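Long-range contacts in endo-beta-1,4-mannanase (Alicyclobacillus acidocaldarius, PDB 4CD8), which hydrolyses internal beta-1,4-mannosidic bonds of mannans as a family GH113 glycoside hydrolase, here holding a mannose-linked imidazole inhibitor in its active-site cleft: residues 224-229 with 274-279; 59-64 with 116-121; 234-239 with 256-261; 129-134 with 144-149. All blocks are in the same frame, centred on the assembly; numbering follows the deposited sequence. Where two conformers were deposited one is given.

Contact 1. Residues 224-229 with 274-279; sequences EKPLFF and WFKGYM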
# COMPACT_ATOMS: atom_id res chain seq x y z
N GLU A 224 16.26 8.97 -10.97
CA GLU A 224 16.11 8.27 -12.27
C GLU A 224 15.31 6.98 -12.10
O GLU A 224 15.72 5.90 -12.52
CB GLU A 224 17.49 8.04 -12.91
CG GLU A 224 18.33 9.30 -12.89
CD GLU A 224 19.54 9.24 -13.80
OE1 GLU A 224 20.42 8.40 -13.53
OE2 GLU A 224 19.62 10.06 -14.74
N LYS A 225 14.19 7.09 -11.38
CA LYS A 225 13.30 5.97 -11.15
C LYS A 225 11.89 6.49 -11.36
O LYS A 225 11.61 7.65 -11.01
CB LYS A 225 13.30 5.51 -9.68
CG LYS A 225 14.60 4.98 -9.11
CD LYS A 225 14.71 3.50 -9.34
CE LYS A 225 16.08 3.03 -8.94
NZ LYS A 225 16.29 1.77 -9.62
N PRO A 226 10.99 5.62 -11.86
CA PRO A 226 9.59 6.07 -11.84
C PRO A 226 9.02 6.11 -10.43
O PRO A 226 9.51 5.42 -9.53
CB PRO A 226 8.84 5.00 -12.63
CG PRO A 226 9.92 4.26 -13.36
CD PRO A 226 11.10 4.28 -12.42
N LEU A 227 8.00 6.92 -10.29
CA LEU A 227 7.32 7.12 -9.01
C LEU A 227 5.83 6.85 -9.16
O LEU A 227 5.20 7.35 -10.10
CB LEU A 227 7.55 8.55 -8.50
CG LEU A 227 7.00 8.90 -7.09
CD1 LEU A 227 7.92 9.97 -6.47
CD2 LEU A 227 5.54 9.36 -7.05
N PHE A 228 5.24 6.11 -8.20
CA PHE A 228 3.81 5.98 -8.18
C PHE A 228 3.31 5.98 -6.74
O PHE A 228 4.10 6.04 -5.80
CB PHE A 228 3.36 4.74 -8.94
CG PHE A 228 3.54 3.44 -8.20
CD1 PHE A 228 4.77 2.83 -8.12
CD2 PHE A 228 2.45 2.82 -7.57
CE1 PHE A 228 4.93 1.61 -7.45
CE2 PHE A 228 2.60 1.62 -6.91
CZ PHE A 228 3.84 1.00 -6.85
N PHE A 229 1.98 5.99 -6.60
CA PHE A 229 1.40 6.03 -5.27
C PHE A 229 0.96 4.61 -4.85
O PHE A 229 0.02 4.05 -5.41
CB PHE A 229 0.21 6.98 -5.25
CG PHE A 229 0.54 8.39 -5.68
CD1 PHE A 229 1.78 8.97 -5.42
CD2 PHE A 229 -0.41 9.15 -6.35
CE1 PHE A 229 2.07 10.26 -5.83
CE2 PHE A 229 -0.14 10.44 -6.75
CZ PHE A 229 1.10 11.00 -6.48
N TRP A 274 7.51 10.09 -15.81
CA TRP A 274 8.04 9.76 -14.47
C TRP A 274 6.99 9.26 -13.49
O TRP A 274 7.33 8.62 -12.50
CB TRP A 274 8.76 10.98 -13.85
CG TRP A 274 7.86 12.14 -13.62
CD1 TRP A 274 7.64 13.18 -14.48
CD2 TRP A 274 7.02 12.38 -12.48
NE1 TRP A 274 6.73 14.04 -13.95
CE2 TRP A 274 6.34 13.59 -12.72
CE3 TRP A 274 6.80 11.71 -11.27
CZ2 TRP A 274 5.43 14.12 -11.82
CZ3 TRP A 274 5.90 12.25 -10.36
CH2 TRP A 274 5.23 13.44 -10.64
N PHE A 275 5.73 9.55 -13.79
CA PHE A 275 4.64 9.15 -12.90
C PHE A 275 3.95 7.89 -13.44
O PHE A 275 3.46 7.86 -14.58
CB PHE A 275 3.64 10.26 -12.76
CG PHE A 275 2.48 9.91 -11.88
CD1 PHE A 275 2.70 9.49 -10.60
CD2 PHE A 275 1.18 9.99 -12.34
CE1 PHE A 275 1.63 9.16 -9.77
CE2 PHE A 275 0.12 9.70 -11.52
CZ PHE A 275 0.36 9.26 -10.23
N LYS A 276 3.92 6.86 -12.62
CA LYS A 276 3.43 5.57 -13.05
C LYS A 276 2.13 5.11 -12.39
O LYS A 276 1.69 4.01 -12.63
CB LYS A 276 4.53 4.52 -12.88
CG LYS A 276 5.56 4.61 -13.98
CD LYS A 276 5.03 4.09 -15.31
CE LYS A 276 6.18 3.99 -16.29
NZ LYS A 276 5.70 3.71 -17.66
N GLY A 277 1.45 6.02 -11.69
CA GLY A 277 0.04 5.81 -11.41
C GLY A 277 -0.35 5.58 -9.98
O GLY A 277 0.31 6.05 -9.04
N TYR A 278 -1.45 4.86 -9.85
CA TYR A 278 -2.25 4.90 -8.63
C TYR A 278 -2.63 3.52 -8.09
O TYR A 278 -3.31 2.77 -8.77
CB TYR A 278 -3.55 5.62 -8.92
CG TYR A 278 -3.44 6.99 -9.52
CD1 TYR A 278 -3.29 8.09 -8.73
CD2 TYR A 278 -3.54 7.17 -10.90
CE1 TYR A 278 -3.21 9.36 -9.26
CE2 TYR A 278 -3.50 8.45 -11.44
CZ TYR A 278 -3.32 9.55 -10.60
OH TYR A 278 -3.27 10.84 -11.07
N MET A 279 -2.19 3.24 -6.86
CA MET A 279 -2.67 2.08 -6.12
C MET A 279 -3.64 2.61 -5.07
O MET A 279 -3.22 3.11 -4.04
CB MET A 279 -1.54 1.27 -5.53
CG MET A 279 -1.93 -0.14 -5.19
SD MET A 279 -2.07 -1.24 -6.63
CE MET A 279 -0.37 -1.46 -7.12
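Phe229 and Phe275 meet where strands 227-229 and 275-279 run parallel in the TIM barrel of this GH113 enzyme, their axes 4.7 Å apart and their directions 9° from parallel. The two side chains cross at about a right angle: CE1 of Phe275 lies over one face of the Phe229 ring, near its rim, and the ring planes are turned 52° to each other, an oblique pair with Phe229 CE2 3.7 Å from Phe275 CZ. Tyr278 lies beside Phe229 and points the same way, while Phe275 CZ sits over one face of the tyrosine ring, so the three rings form one aromatic cluster; Met269 packs against all three. An alanine in place of Phe229 would probably open a gap between this cluster and Leu216 of helix 209-223 and leave the Phe275 and Tyr278 rings freer to shift. All three rings can share one side of the sheet because a beta bulge moves the register by one between the Leu227-Phe275 and Phe229-Tyr278 bridges. Lys276 and Gly277 together face Phe228 at the bulge, and Gly277 N stands over the centre of the Phe275 ring. Phe228 turns the other way, toward the barrel interior beside Ile13, and its CB lies 3.3 Å from Gly277 O. Four backbone bonds pin the strands together. The straightest runs from Phe229 N to Gly277 O, 3.0 Å long with 175° at the hydrogen, and the last joins Met279 N to Phe229 O at 2.8 Å.

Contact 2. Residues 59-64 with 116-121; sequences GDPAIA and DLESWE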
# COMPACT_ATOMS: atom_id res chain seq x y z
N GLY A 59 8.50 -0.70 20.79
CA GLY A 59 9.89 -0.91 21.17
C GLY A 59 10.26 -2.37 21.40
O GLY A 59 11.31 -2.64 21.97
N ASP A 60 9.40 -3.30 20.96
CA ASP A 60 9.67 -4.75 21.04
C ASP A 60 9.99 -5.28 19.61
O ASP A 60 9.24 -5.04 18.67
CB ASP A 60 8.44 -5.43 21.68
CG ASP A 60 8.58 -6.92 21.86
OD1 ASP A 60 9.46 -7.56 21.23
OD2 ASP A 60 7.80 -7.48 22.67
N PRO A 61 11.15 -5.95 19.44
CA PRO A 61 11.48 -6.39 18.08
C PRO A 61 10.64 -7.55 17.51
O PRO A 61 10.78 -7.91 16.34
CB PRO A 61 12.94 -6.84 18.21
CG PRO A 61 13.09 -7.23 19.65
CD PRO A 61 12.24 -6.23 20.37
N ALA A 62 9.80 -8.16 18.35
CA ALA A 62 9.00 -9.30 17.94
C ALA A 62 7.90 -8.89 16.99
O ALA A 62 7.24 -7.88 17.20
CB ALA A 62 8.38 -9.97 19.17
N ILE A 63 7.68 -9.72 15.98
CA ILE A 63 6.59 -9.58 15.04
C ILE A 63 5.81 -10.90 14.90
O ILE A 63 6.37 -11.98 14.65
CB ILE A 63 7.09 -9.16 13.63
CG1 ILE A 63 8.03 -7.95 13.71
CG2 ILE A 63 5.89 -8.87 12.75
CD1 ILE A 63 8.69 -7.62 12.39
N ALA A 64 4.50 -10.78 15.05
CA ALA A 64 3.59 -11.91 14.90
C ALA A 64 2.96 -11.89 13.53
O ALA A 64 2.25 -10.96 13.16
CB ALA A 64 2.50 -11.85 16.00
N ASP A 116 19.91 -10.01 20.58
CA ASP A 116 19.02 -10.41 21.67
C ASP A 116 18.62 -9.25 22.54
O ASP A 116 17.96 -9.42 23.58
CB ASP A 116 19.70 -11.49 22.50
CG ASP A 116 19.98 -12.70 21.69
OD1 ASP A 116 19.20 -12.98 20.75
OD2 ASP A 116 20.98 -13.38 21.99
N LEU A 117 18.95 -8.05 22.09
CA LEU A 117 18.55 -6.86 22.82
C LEU A 117 17.32 -6.23 22.16
O LEU A 117 16.88 -6.66 21.09
CB LEU A 117 19.71 -5.87 22.92
CG LEU A 117 21.03 -6.43 23.47
CD1 LEU A 117 22.11 -5.35 23.53
CD2 LEU A 117 20.80 -7.07 24.84
N GLU A 118 16.73 -5.23 22.81
CA GLU A 118 15.63 -4.47 22.23
C GLU A 118 16.24 -3.45 21.28
O GLU A 118 16.38 -2.27 21.63
CB GLU A 118 14.77 -3.78 23.31
CG GLU A 118 13.96 -4.79 24.12
CD GLU A 118 12.95 -4.18 25.09
OE1 GLU A 118 12.78 -2.94 25.14
OE2 GLU A 118 12.33 -4.99 25.83
N SER A 119 16.65 -3.92 20.10
CA SER A 119 17.47 -3.13 19.18
C SER A 119 16.90 -3.05 17.77
O SER A 119 16.13 -3.92 17.36
CB SER A 119 18.85 -3.78 19.08
OG SER A 119 18.76 -5.04 18.45
N TRP A 120 17.37 -2.06 17.01
CA TRP A 120 17.06 -1.98 15.61
C TRP A 120 17.55 -3.22 14.87
O TRP A 120 16.83 -3.77 14.03
CB TRP A 120 17.64 -0.71 15.01
CG TRP A 120 16.79 0.47 15.29
CD1 TRP A 120 17.04 1.47 16.16
CD2 TRP A 120 15.56 0.76 14.65
NE1 TRP A 120 16.00 2.38 16.14
CE2 TRP A 120 15.09 1.97 15.20
CE3 TRP A 120 14.79 0.10 13.69
CZ2 TRP A 120 13.89 2.56 14.78
CZ3 TRP A 120 13.60 0.65 13.29
CH2 TRP A 120 13.17 1.88 13.82
N GLU A 121 18.73 -3.71 15.26
CA GLU A 121 19.25 -4.93 14.64
C GLU A 121 18.30 -6.10 14.81
O GLU A 121 17.96 -6.82 13.89
CB GLU A 121 20.60 -5.31 15.25
CG GLU A 121 21.24 -6.52 14.56
CD GLU A 121 22.62 -6.86 15.05
OE1 GLU A 121 23.20 -6.18 15.94
OE2 GLU A 121 23.16 -7.83 14.49
O HOH W 1 13.01 -0.88 23.16
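Pro61 and Glu118 meet at the surface, where the loop ahead of the short strand 63-64 passes the turn that leads into helix 120-140. The two share the packing. The proline ring sets its CG 4.1 Å from Leu117 O and its CD 4.2 Å from Glu118 CA, and its CB faces Ser119 O at longer range. Beside it the Glu118 side chain, extended beyond CG, runs past Gly59 O, with CB, CG and CD all close to that oxygen. This extended chain carries the carboxylate alongside Gly59 O, and OE1 of Glu118 stops 3.5 Å from it. Both atoms would normally be acceptors, and one water joins them, donating to Gly59 O at 2.7 Å and to Glu118 OE1 at 2.9 Å. A second conformer of Glu118 exists, so the bridge describes one of two states.

Local turns set both backbones. Asp60 OD1 accepts from Ala62 N at 3.0 Å, from above the carboxylate plane, in an Asx turn that bends the chain around Pro61. Glu118 is the centre of an inverse gamma turn, closed by a weak bond from Ser119 N to Leu117 O. Ser119 is the N-cap of helix 120-140, its OG bonded to Ala122 N and to Gly114 O. Farther along, Pro61 O accepts from Ser126 OG, and Ile63 packs on Trp123 of the same helix. The polar link across the two segments thus runs through one water, which donates to both oxygens and so separates two acceptors; the rest is loose van der Waals packing around the proline ring.

Contact 3. Residues 234-239 with 256-261; sequences CPSRSG and DEQARF
Cys234 and Phe261 make the apolar part of this contact between the loop that follows strand 227-232 and helix 255-268. Cys234 CB sits over one face of the Phe261 ring in a CH-pi contact, 3.9 Å from the ring centroid and 28° off its normal, displaced toward the rim so that CG is its nearest ring atom. With SG anti to the backbone N (chi1 -176°), the sulfur lies beside Phe261 CB at 3.8 Å and meets the ring obliquely. Trp209 also meets the Phe261 ring.

The hydrogen bonding centres on Gln258. Its NE2 donates to Cys234 O at 2.9 Å, with 165° at the hydrogen, the oxygen lying in the plane of the Gln258 amide and the donor nearly in line with the C=O bond. The extended side chain also brings CG against Cys234 O, and Gln258 CB packs 4.0 Å from Ser236 CB. Ser236 itself, at the centre of an inverse gamma turn, turns its OG to Asp296 O, Ser298 O and Lys304 NZ, tying the loop to the segment that leads into the last helix.

The salt bridge is made by Glu257 and Arg260 within the helix. Both NE and NH2 of Arg260 grip Glu257 OE1 side-on, each at 3.1 Å. OE2 accepts from Gly241 N and lies 3.3 Å from Gly239 C, while CG comes 3.2 Å from Arg237 O; the carboxylate thus joins helix and loop.

The arrangement is that of a beta-alpha loop of a TIM barrel folded back on its following helix, on the substrate side: Pro235 packs on Tyr299, which lines the inhibitor pocket.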
# COMPACT_ATOMS: atom_id res chain seq x y z
N CYS A 234 -9.26 8.54 0.13
CA CYS A 234 -9.91 9.46 1.06
C CYS A 234 -11.22 8.81 1.50
O CYS A 234 -11.96 8.27 0.67
CB CYS A 234 -10.18 10.79 0.37
SG CYS A 234 -10.90 12.09 1.40
N PRO A 235 -11.53 8.89 2.80
CA PRO A 235 -12.84 8.41 3.25
C PRO A 235 -13.97 9.30 2.79
O PRO A 235 -13.79 10.50 2.58
CB PRO A 235 -12.76 8.49 4.79
CG PRO A 235 -11.32 8.67 5.11
CD PRO A 235 -10.70 9.34 3.92
N SER A 236 -15.14 8.69 2.62
CA SER A 236 -16.36 9.45 2.34
C SER A 236 -16.96 9.98 3.65
O SER A 236 -18.05 9.57 4.07
CB SER A 236 -17.34 8.58 1.57
OG SER A 236 -17.45 7.33 2.17
N ARG A 237 -16.22 10.90 4.26
CA ARG A 237 -16.66 11.60 5.47
C ARG A 237 -16.38 13.09 5.32
O ARG A 237 -15.43 13.53 4.61
CB ARG A 237 -15.91 11.09 6.70
CG ARG A 237 -16.05 9.60 6.93
CD ARG A 237 -15.37 9.24 8.24
NE ARG A 237 -15.56 7.83 8.56
CZ ARG A 237 -15.37 7.31 9.77
NH1 ARG A 237 -15.01 8.07 10.79
NH2 ARG A 237 -15.56 6.01 9.96
N SER A 238 -17.22 13.87 5.99
CA SER A 238 -17.13 15.30 5.94
C SER A 238 -15.77 15.79 6.42
O SER A 238 -15.26 15.31 7.43
CB SER A 238 -18.24 15.92 6.82
OG SER A 238 -18.47 17.24 6.43
N GLY A 239 -15.19 16.73 5.67
CA GLY A 239 -13.89 17.32 6.02
C GLY A 239 -12.66 16.44 5.73
O GLY A 239 -11.52 16.90 5.87
N ASP A 256 -19.65 13.18 -1.50
CA ASP A 256 -19.12 14.24 -2.36
C ASP A 256 -17.69 14.64 -1.97
O ASP A 256 -16.91 15.05 -2.83
CB ASP A 256 -20.05 15.47 -2.37
CG ASP A 256 -21.38 15.22 -3.08
OD1 ASP A 256 -21.56 14.12 -3.67
OD2 ASP A 256 -22.21 16.12 -3.05
N GLU A 257 -17.35 14.54 -0.68
CA GLU A 257 -16.02 14.93 -0.19
C GLU A 257 -14.95 14.00 -0.78
O GLU A 257 -13.89 14.45 -1.23
CB GLU A 257 -15.98 14.89 1.34
CG GLU A 257 -14.64 15.24 2.02
CD GLU A 257 -14.23 16.71 1.92
OE1 GLU A 257 -14.92 17.52 1.25
OE2 GLU A 257 -13.18 17.05 2.56
N GLN A 258 -15.25 12.70 -0.77
CA GLN A 258 -14.35 11.71 -1.37
C GLN A 258 -14.19 12.01 -2.86
O GLN A 258 -13.09 11.95 -3.39
CB GLN A 258 -14.92 10.32 -1.17
CG GLN A 258 -14.05 9.21 -1.74
CD GLN A 258 -14.71 7.86 -1.55
OE1 GLN A 258 -15.72 7.58 -2.19
NE2 GLN A 258 -14.15 7.02 -0.67
N ALA A 259 -15.29 12.35 -3.55
CA ALA A 259 -15.19 12.70 -4.97
C ALA A 259 -14.29 13.93 -5.20
O ALA A 259 -13.45 13.91 -6.12
CB ALA A 259 -16.57 12.94 -5.57
N ARG A 260 -14.45 14.96 -4.36
CA ARG A 260 -13.65 16.20 -4.45
C ARG A 260 -12.17 15.86 -4.29
O ARG A 260 -11.33 16.40 -5.01
CB ARG A 260 -14.08 17.26 -3.42
CG ARG A 260 -15.40 17.96 -3.71
CD ARG A 260 -15.74 19.04 -2.67
NE ARG A 260 -16.23 18.54 -1.37
CZ ARG A 260 -17.52 18.29 -1.07
NH1 ARG A 260 -18.50 18.44 -1.97
NH2 ARG A 260 -17.84 17.86 0.15
N PHE A 261 -11.84 14.96 -3.37
CA PHE A 261 -10.44 14.54 -3.23
C PHE A 261 -9.92 13.93 -4.53
O PHE A 261 -8.84 14.31 -5.00
CB PHE A 261 -10.27 13.53 -2.11
CG PHE A 261 -8.90 12.95 -2.05
CD1 PHE A 261 -7.90 13.60 -1.35
CD2 PHE A 261 -8.60 11.77 -2.72
CE1 PHE A 261 -6.62 13.07 -1.30
CE2 PHE A 261 -7.32 11.24 -2.69
CZ PHE A 261 -6.31 11.88 -1.97

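Contact 4. Residues 129-134 with 144-149; sequences DMMAHY and EMFCVG
The Phe146 ring points from strand 145-149 into helix 129-134 and meets it by its far end, obliquely rather than squarely by face or edge. Its CZ lies 3.5 Å from Met131 O and 4.0 Å from Met131 SD, a Met-aromatic contact, and its CE1 lies 3.6 Å from Tyr134 C and 4.0 Å from Tyr134 CB. The tyrosine ring itself is turned elsewhere: CD2 of His133 stands over the centre of one of its faces, Met130 CG is in plane at its edge, and Phe51 meets it edge-to-face. Phe146 reaches across because its CG is anti to the backbone N (chi1 -175°). An alanine in place of Phe146 would probably open a gap between strand and helix and leave the Met131 thioether without its aromatic neighbour.

Met131 also reaches the strand backbone: its chain, bent at chi2 and chi3, brings SD to within 3.5 Å of Val148 O, a carbonyl that also accepts a hydrogen bond from Tyr127 OH. Val169 of helix 159-172 touches both Met131 and Phe146, so the next helix closes over the pair, while Pro94 of the neighbouring strand 89-98 packs on Met131 and Tyr134.

Helix and strand run antiparallel, with 179° between their directions, and the axes of the two segments come within 9.6 Å, as an alpha-beta unit of a TIM barrel has them. The contact is carried by a ring, a thioether and backbone carbonyl groups, which suggests that its hold comes from van der Waals packing, partly against carbonyl oxygens, and not from directed bonds.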
# COMPACT_ATOMS: atom_id res chain seq x y z
N ASP A 129 13.15 -11.47 8.22
CA ASP A 129 12.64 -12.82 8.22
C ASP A 129 11.21 -12.82 7.60
O ASP A 129 10.85 -13.65 6.77
CB ASP A 129 12.67 -13.33 9.66
CG ASP A 129 13.96 -14.02 10.04
OD1 ASP A 129 14.90 -14.08 9.23
OD2 ASP A 129 14.03 -14.50 11.19
N MET A 130 10.38 -11.90 8.05
CA MET A 130 9.06 -11.78 7.52
C MET A 130 9.03 -11.43 6.02
O MET A 130 8.30 -12.07 5.27
CB MET A 130 8.33 -10.71 8.31
CG MET A 130 6.88 -10.56 7.94
SD MET A 130 5.93 -9.35 8.82
CE MET A 130 6.32 -7.82 8.05
N MET A 131 9.80 -10.42 5.61
CA MET A 131 9.81 -10.01 4.21
C MET A 131 10.36 -11.11 3.30
O MET A 131 9.83 -11.33 2.21
CB MET A 131 10.64 -8.75 3.99
CG MET A 131 10.10 -7.49 4.61
SD MET A 131 8.47 -7.07 3.98
CE MET A 131 7.66 -7.66 5.30
N ALA A 132 11.41 -11.79 3.76
CA ALA A 132 11.98 -12.90 2.98
C ALA A 132 10.95 -14.01 2.77
O ALA A 132 10.80 -14.56 1.68
CB ALA A 132 13.18 -13.44 3.71
N HIS A 133 10.19 -14.30 3.84
CA HIS A 133 9.15 -15.32 3.76
C HIS A 133 8.11 -14.95 2.73
O HIS A 133 7.72 -15.78 1.91
CB HIS A 133 8.46 -15.54 5.12
CG HIS A 133 7.28 -16.45 5.04
ND1 HIS A 133 7.40 -17.82 5.06
CD2 HIS A 133 5.97 -16.19 4.87
CE1 HIS A 133 6.21 -18.37 4.93
NE2 HIS A 133 5.32 -17.40 4.81
N TYR A 134 7.62 -13.70 2.78
CA TYR A 134 6.57 -13.30 1.86
C TYR A 134 7.07 -13.00 0.46
O TYR A 134 6.31 -13.20 -0.46
CB TYR A 134 5.68 -12.21 2.44
CG TYR A 134 4.85 -12.74 3.61
CD1 TYR A 134 3.88 -13.70 3.41
CD2 TYR A 134 5.09 -12.30 4.91
CE1 TYR A 134 3.11 -14.20 4.47
CE2 TYR A 134 4.34 -12.78 5.95
CZ TYR A 134 3.38 -13.75 5.73
OH TYR A 134 2.65 -14.22 6.78
N GLU A 144 3.53 -10.00 -9.51
CA GLU A 144 4.31 -9.11 -10.38
C GLU A 144 5.05 -8.00 -9.62
O GLU A 144 5.97 -7.38 -10.11
CB GLU A 144 3.39 -8.52 -11.41
CG GLU A 144 2.86 -9.54 -12.41
CD GLU A 144 1.61 -10.29 -12.04
OE1 GLU A 144 1.17 -10.25 -10.84
OE2 GLU A 144 1.09 -10.98 -12.95
N MET A 145 4.63 -7.71 -8.40
CA MET A 145 5.34 -6.75 -7.56
C MET A 145 5.32 -7.19 -6.10
O MET A 145 4.40 -7.91 -5.68
CB MET A 145 4.71 -5.34 -7.66
CG MET A 145 5.53 -4.20 -7.10
SD MET A 145 4.69 -2.61 -7.25
CE MET A 145 4.37 -2.39 -8.98
N PHE A 146 6.31 -6.72 -5.36
CA PHE A 146 6.47 -6.95 -3.94
C PHE A 146 6.85 -5.63 -3.30
O PHE A 146 7.74 -4.92 -3.74
CB PHE A 146 7.56 -7.98 -3.65
CG PHE A 146 7.67 -8.32 -2.18
CD1 PHE A 146 6.76 -9.19 -1.61
CD2 PHE A 146 8.65 -7.77 -1.37
CE1 PHE A 146 6.83 -9.52 -0.24
CE2 PHE A 146 8.74 -8.13 -0.00
CZ PHE A 146 7.80 -9.00 0.54
N CYS A 147 6.14 -5.28 -2.23
CA CYS A 147 6.41 -4.06 -1.51
C CYS A 147 7.11 -4.38 -0.22
O CYS A 147 6.53 -5.04 0.68
CB CYS A 147 5.11 -3.32 -1.25
SG CYS A 147 5.30 -1.74 -0.42
N VAL A 148 8.34 -3.91 -0.10
CA VAL A 148 9.23 -4.28 1.03
C VAL A 148 9.01 -3.50 2.30
O VAL A 148 9.53 -3.84 3.37
CB VAL A 148 10.74 -4.11 0.68
CG1 VAL A 148 11.06 -4.88 -0.58
CG2 VAL A 148 11.12 -2.63 0.56
N GLY A 149 8.23 -2.46 2.23
CA GLY A 149 7.87 -1.75 3.46
C GLY A 149 6.92 -0.63 3.18
O GLY A 149 6.72 -0.24 2.04

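Overall arrangement
Contacts 1, 3 and 4 are buried, while contact 2 lies at the surface, and their chemistry follows. Contact 1 is strand on strand, held by backbone hydrogen bonds with aromatic rings packed outside; contact 4 is helix on strand in the same barrel and relies on van der Waals packing of a ring and a thioether. The two touch in the barrel interior, where Phe228 CZ lies 3.7 Å from Met145 SD. Contacts 2 and 4 share helix 120-140, the first at its start, the second along its body, and Ile63 packs on Met130 between them. Contact 3 is nested in the chain between the strands of contact 1 and mixes a CH-pi contact, a hydrogen bond from a glutamine amide and a carboxylate; contact 2 rests on a proline ring and a glutamate bridged by one water.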